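Local coordinates for protein metagenomic carboxyl esterase MGS0156 (PDB 5D8M) that probably hydrolyses carboxylic esters as a serine esterase of the alpha/beta-hydrolase fold, at residues 93-99 / 125-129; 157-162 / 183-188. One frame throughout, in Å; residues are numbered along the deposited sequence. Where two conformers were deposited one is given.

In the fold
Both contacts lie at the carboxyl ends of neighbouring strands of the parallel sheet, their centres about 12 Å apart. Interaction 2 is the central one, about 4 Å from the centre of the chain: it joins strand 151-157 and helix 159-170 to the end of strand 178-184 through main-chain bonds and small apolar side chains. Interaction 1, about 13 Å out, ties the loops after strands 87-92 and 120-123. Although mostly buried, it reaches exposed residues, and its chemistry is polar, with a salt bridge and three waters. The two do not share a strand, yet they touch where Gly94 and Leu95 pack on CB of Lys159 and Gly94 meets CB of Ser158.

Interaction 1 of 2, residues 93-99 / 125-129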
loop_
_atom_site.group_PDB
_atom_site.type_symbol
_atom_site.label_atom_id
_atom_site.label_comp_id
_atom_site.label_asym_id
_atom_site.label_seq_id
_atom_site.Cartn_x
_atom_site.Cartn_y
_atom_site.Cartn_z
ATOM N N PRO A 93 -6.005 -0.570 -5.614
ATOM C CA PRO A 93 -6.487 -0.311 -4.252
ATOM C C PRO A 93 -6.771 -1.566 -3.463
ATOM O O PRO A 93 -6.618 -2.666 -3.981
ATOM C CB PRO A 93 -7.786 0.466 -4.485
ATOM C CG PRO A 93 -8.313 -0.137 -5.724
ATOM C CD PRO A 93 -7.084 -0.403 -6.606
ATOM N N GLY A 94 -7.245 -1.390 -2.237
ATOM C CA GLY A 94 -7.446 -2.499 -1.326
ATOM C C GLY A 94 -8.877 -2.832 -0.934
ATOM O O GLY A 94 -9.821 -2.592 -1.679
ATOM N N LEU A 95 -9.009 -3.433 0.249
ATOM C CA LEU A 95 -10.272 -3.915 0.762
ATOM C C LEU A 95 -11.282 -2.774 0.899
ATOM O O LEU A 95 -10.971 -1.735 1.476
ATOM C CB LEU A 95 -10.056 -4.590 2.130
ATOM C CG LEU A 95 -11.221 -5.378 2.731
ATOM C CD1 LEU A 95 -11.464 -6.610 1.880
ATOM C CD2 LEU A 95 -10.898 -5.771 4.166
ATOM N N LEU A 96 -12.482 -2.983 0.364
ATOM C CA LEU A 96 -13.594 -2.035 0.468
ATOM C C LEU A 96 -13.408 -0.748 -0.343
ATOM O O LEU A 96 -14.279 0.110 -0.330
ATOM C CB LEU A 96 -13.856 -1.662 1.937
ATOM C CG LEU A 96 -14.412 -2.783 2.812
ATOM C CD1 LEU A 96 -14.811 -2.241 4.186
ATOM C CD2 LEU A 96 -15.610 -3.439 2.137
ATOM N N ALA A 97 -12.292 -0.603 -1.054
ATOM C CA ALA A 97 -12.067 0.639 -1.801
ATOM C C ALA A 97 -13.157 0.826 -2.853
ATOM O O ALA A 97 -13.711 1.936 -3.044
ATOM C CB ALA A 97 -10.678 0.632 -2.435
ATOM N N GLU A 98 -13.525 -0.285 -3.475
ATOM C CA GLU A 98 -14.554 -0.259 -4.504
ATOM C C GLU A 98 -15.867 0.248 -3.942
ATOM O O GLU A 98 -16.606 0.957 -4.622
ATOM C CB GLU A 98 -14.747 -1.656 -5.107
ATOM C CG GLU A 98 -15.725 -1.679 -6.288
ATOM C CD GLU A 98 -15.996 -3.097 -6.785
ATOM O OE1 GLU A 98 -15.943 -4.044 -5.959
ATOM O OE2 GLU A 98 -16.270 -3.262 -7.990
ATOM N N CYS A 99 -16.153 -0.113 -2.689
ATOM C CA CYS A 99 -17.403 0.261 -2.045
ATOM C C CYS A 99 -17.505 1.764 -1.722
ATOM O O CYS A 99 -18.607 2.303 -1.552
ATOM C CB CYS A 99 -17.571 -0.558 -0.754
ATOM S SG CYS A 99 -17.352 -2.361 -1.018
ATOM N N ARG A 125 -9.778 -1.020 -11.126
ATOM C CA ARG A 125 -10.909 -1.295 -10.242
ATOM C C ARG A 125 -10.860 -2.774 -9.877
ATOM O O ARG A 125 -10.945 -3.626 -10.751
ATOM C CB ARG A 125 -12.246 -0.945 -10.909
ATOM C CG ARG A 125 -13.450 -1.325 -10.060
ATOM C CD ARG A 125 -14.749 -0.747 -10.616
ATOM N NE ARG A 125 -15.906 -1.283 -9.905
ATOM C CZ ARG A 125 -17.150 -0.824 -10.016
ATOM N NH1 ARG A 125 -17.430 0.201 -10.825
ATOM N NH2 ARG A 125 -18.120 -1.414 -9.327
ATOM N N THR A 126 -10.660 -3.059 -8.602
ATOM C CA THR A 126 -10.718 -4.424 -8.076
ATOM C C THR A 126 -12.034 -4.629 -7.325
ATOM O O THR A 126 -12.758 -3.659 -7.051
ATOM C CB THR A 126 -9.544 -4.708 -7.114
ATOM O OG1 THR A 126 -9.607 -3.805 -5.998
ATOM C CG2 THR A 126 -8.199 -4.551 -7.813
ATOM N N GLY A 127 -12.358 -5.879 -7.001
ATOM C CA GLY A 127 -13.506 -6.163 -6.170
ATOM C C GLY A 127 -13.173 -5.773 -4.743
ATOM O O GLY A 127 -12.230 -6.305 -4.143
ATOM N N GLY A 128 -13.925 -4.824 -4.199
ATOM C CA GLY A 128 -13.723 -4.414 -2.821
ATOM C C GLY A 128 -14.007 -5.537 -1.828
ATOM O O GLY A 128 -13.464 -5.540 -0.718
ATOM N N ARG A 129 -14.865 -6.480 -2.219
ATOM C CA ARG A 129 -15.223 -7.588 -1.350
ATOM C C ARG A 129 -14.832 -8.965 -1.916
ATOM O O ARG A 129 -15.393 -9.989 -1.524
ATOM C CB ARG A 129 -16.727 -7.532 -1.069
ATOM C CG ARG A 129 -17.155 -6.202 -0.443
ATOM C CD ARG A 129 -18.556 -6.290 0.112
ATOM N NE ARG A 129 -19.581 -6.123 -0.916
ATOM C CZ ARG A 129 -20.884 -6.174 -0.669
ATOM N NH1 ARG A 129 -21.763 -5.998 -1.645
ATOM N NH2 ARG A 129 -21.312 -6.416 0.556
HETATM O O HOH W 1 -8.080 -4.851 -3.959
HETATM O O HOH W 2 -11.294 -2.363 -3.984
HETATM O O HOH W 3 -16.571 -6.287 -4.421
#
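The guanidinium of Arg125 presents an edge to the carboxylate of Glu98, the two planes standing 86° apart, so nothing of this pair is stacked on a face. NE and NH2 of Arg125 both grip Glu98 OE2, NE at 2.8 Å on its anti lone pair and NH2 from above the carboxylate plane. The other oxygen, Glu98 OE1, takes the backbone N-H of Gly128 at 2.8 Å from the face opposite NH2, and a water that links it to Arg129 N. The extended Glu98 chain, its CG trans to the backbone N (chi1 -175°), carries the carboxylate across to loop 125-129. An alanine here is likely to leave the Arg125 charge without this mate and Gly128 N without its carboxylate acceptor. Glycine suits position 128, since a CB would crowd Glu98 CB and Cys99 SG. These loops follow adjacent strands of an alpha/beta-hydrolase sheet, and a type II turn from Gly94 to Ala97 delivers Leu96 N to Gly128 O at 2.9 Å. Thr126 OG1 serves two waters, which connect it to the carbonyls of Pro93 and Gly94. Cys99, disulfide-bonded to Cys213, sets SG 3.9 Å from CG of Arg129, whose guanidinium binds carbonyls such as Met208 O.

Interaction 2 of 2, residues 157-162 / 183-188; sequences HSKGAV and SVAGAI
This is a buried, mainly backbone contact at the carboxyl end of two adjacent parallel strands, where the first segment turns into helix 159-170 and the second leaves the sheet. His157 and Val184 form a parallel bridge, and the imidazole of His157 turns an edge to the neighbouring strand, with CD2 3.2 Å from Val184 O. Its NE2 bonds to His299 O. Beyond the bridge the pairing loosens: Ser158 N makes only weak bonds, to Ala185 O and Val184 O. The firm link is Ala187 N to Ser158 O, 3.1 Å long and nearly straight at 169°, arriving from above the carbonyl plane; Ala161 N reaches the same oxygen from the opposite face. Small residues let the helix come this close. Ala161 CB sits 3.8 Å from Gly186 CA, where any CB would clash with it, and also meets Ser183 OG and Ile188 CD1. Farther along the helix, CG1 of Val162 rests 3.4 Å from Ala187 O. Ser158 has a positive phi of 57°, usual for a nucleophile-elbow serine, and glycine suits position 160, since a CB there would strike His157 O. In one conformer Ser158 OG makes a weak hydrogen bond to His299 NE2. The sharp strand-turn-helix is characteristic of the nucleophile elbow of alpha/beta hydrolases; Thr-His-Ser-Lys-Gly resembles Gly-X-Ser-X-Gly with threonine for the first glycine, and Ser158 is probably the nucleophile.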
loop_
_atom_site.group_PDB
_atom_site.type_symbol
_atom_site.label_atom_id
_atom_site.label_comp_id
_atom_site.label_asym_id
_atom_site.label_seq_id
_atom_site.Cartn_x
_atom_site.Cartn_y
_atom_site.Cartn_z
ATOM N N HIS A 157 -2.051 -0.408 -2.615
ATOM C CA HIS A 157 -2.401 -0.033 -1.252
ATOM C C HIS A 157 -3.119 -1.204 -0.579
ATOM O O HIS A 157 -3.991 -1.847 -1.190
ATOM C CB HIS A 157 -3.291 1.231 -1.255
ATOM C CG HIS A 157 -3.741 1.675 0.110
ATOM N ND1 HIS A 157 -5.072 1.780 0.453
ATOM C CD2 HIS A 157 -3.039 2.058 1.203
ATOM C CE1 HIS A 157 -5.172 2.218 1.695
ATOM N NE2 HIS A 157 -3.953 2.401 2.171
ATOM N N SER A 158 -2.726 -1.482 0.663
ATOM C CA SER A 158 -3.442 -2.454 1.477
ATOM C C SER A 158 -3.519 -3.837 0.806
ATOM O O SER A 158 -2.524 -4.411 0.389
ATOM C CB SER A 158 -4.838 -1.909 1.765
ATOM O OG SER A 158 -5.519 -2.679 2.738
ATOM N N LYS A 159 -4.739 -4.348 0.673
ATOM C CA LYS A 159 -4.934 -5.652 0.028
ATOM C C LYS A 159 -4.500 -5.658 -1.454
ATOM O O LYS A 159 -4.209 -6.717 -2.039
ATOM C CB LYS A 159 -6.404 -6.085 0.159
ATOM C CG LYS A 159 -6.688 -7.494 -0.401
ATOM C CD LYS A 159 -8.088 -7.982 -0.033
ATOM C CE LYS A 159 -8.519 -9.135 -0.944
ATOM N NZ LYS A 159 -8.706 -8.642 -2.374
ATOM N N GLY A 160 -4.470 -4.479 -2.069
ATOM C CA GLY A 160 -4.050 -4.378 -3.465
ATOM C C GLY A 160 -2.657 -4.918 -3.703
ATOM O O GLY A 160 -2.343 -5.471 -4.769
ATOM N N ALA A 161 -1.804 -4.763 -2.693
ATOM C CA ALA A 161 -0.438 -5.243 -2.802
ATOM C C ALA A 161 -0.393 -6.749 -2.967
ATOM O O ALA A 161 0.400 -7.261 -3.743
ATOM C CB ALA A 161 0.380 -4.818 -1.563
ATOM N N VAL A 162 -1.242 -7.471 -2.249
ATOM C CA VAL A 162 -1.157 -8.917 -2.339
ATOM C C VAL A 162 -2.037 -9.445 -3.453
ATOM O O VAL A 162 -1.739 -10.504 -3.980
ATOM C CB VAL A 162 -1.492 -9.588 -1.001
ATOM C CG1 VAL A 162 -0.417 -9.184 0.022
ATOM C CG2 VAL A 162 -2.852 -9.180 -0.505
ATOM N N SER A 183 4.649 -1.271 -2.688
ATOM C CA SER A 183 3.632 -1.483 -1.684
ATOM C C SER A 183 3.519 -0.250 -0.778
ATOM O O SER A 183 4.515 0.163 -0.169
ATOM C CB SER A 183 4.015 -2.735 -0.852
ATOM O OG SER A 183 2.997 -3.087 0.062
ATOM N N VAL A 184 2.321 0.314 -0.673
ATOM C CA VAL A 184 2.036 1.415 0.232
ATOM C C VAL A 184 1.029 0.959 1.296
ATOM O O VAL A 184 -0.147 0.744 0.988
ATOM C CB VAL A 184 1.464 2.638 -0.534
ATOM C CG1 VAL A 184 1.296 3.824 0.389
ATOM C CG2 VAL A 184 2.381 2.992 -1.746
ATOM N N ALA A 185 1.491 0.812 2.540
ATOM C CA ALA A 185 0.695 0.193 3.588
ATOM C C ALA A 185 0.073 -1.119 3.076
ATOM O O ALA A 185 -1.097 -1.411 3.321
ATOM C CB ALA A 185 -0.391 1.150 4.082
ATOM N N GLY A 186 0.864 -1.907 2.358
ATOM C CA GLY A 186 0.376 -3.161 1.831
ATOM C C GLY A 186 0.278 -4.217 2.902
ATOM O O GLY A 186 1.133 -4.310 3.781
ATOM N N ALA A 187 -0.760 -5.033 2.822
ATOM C CA ALA A 187 -1.007 -6.058 3.835
ATOM C C ALA A 187 -0.213 -7.312 3.518
ATOM O O ALA A 187 -0.785 -8.387 3.342
ATOM C CB ALA A 187 -2.516 -6.382 3.907
ATOM N N ILE A 188 1.106 -7.180 3.453
ATOM C CA ILE A 188 1.948 -8.278 2.961
ATOM C C ILE A 188 1.786 -9.558 3.799
ATOM O O ILE A 188 1.617 -10.655 3.256
ATOM C CB ILE A 188 3.430 -7.857 2.927
ATOM C CG1 ILE A 188 3.607 -6.516 2.194
ATOM C CG2 ILE A 188 4.307 -8.980 2.322
ATOM C CD1 ILE A 188 2.977 -6.449 0.790
#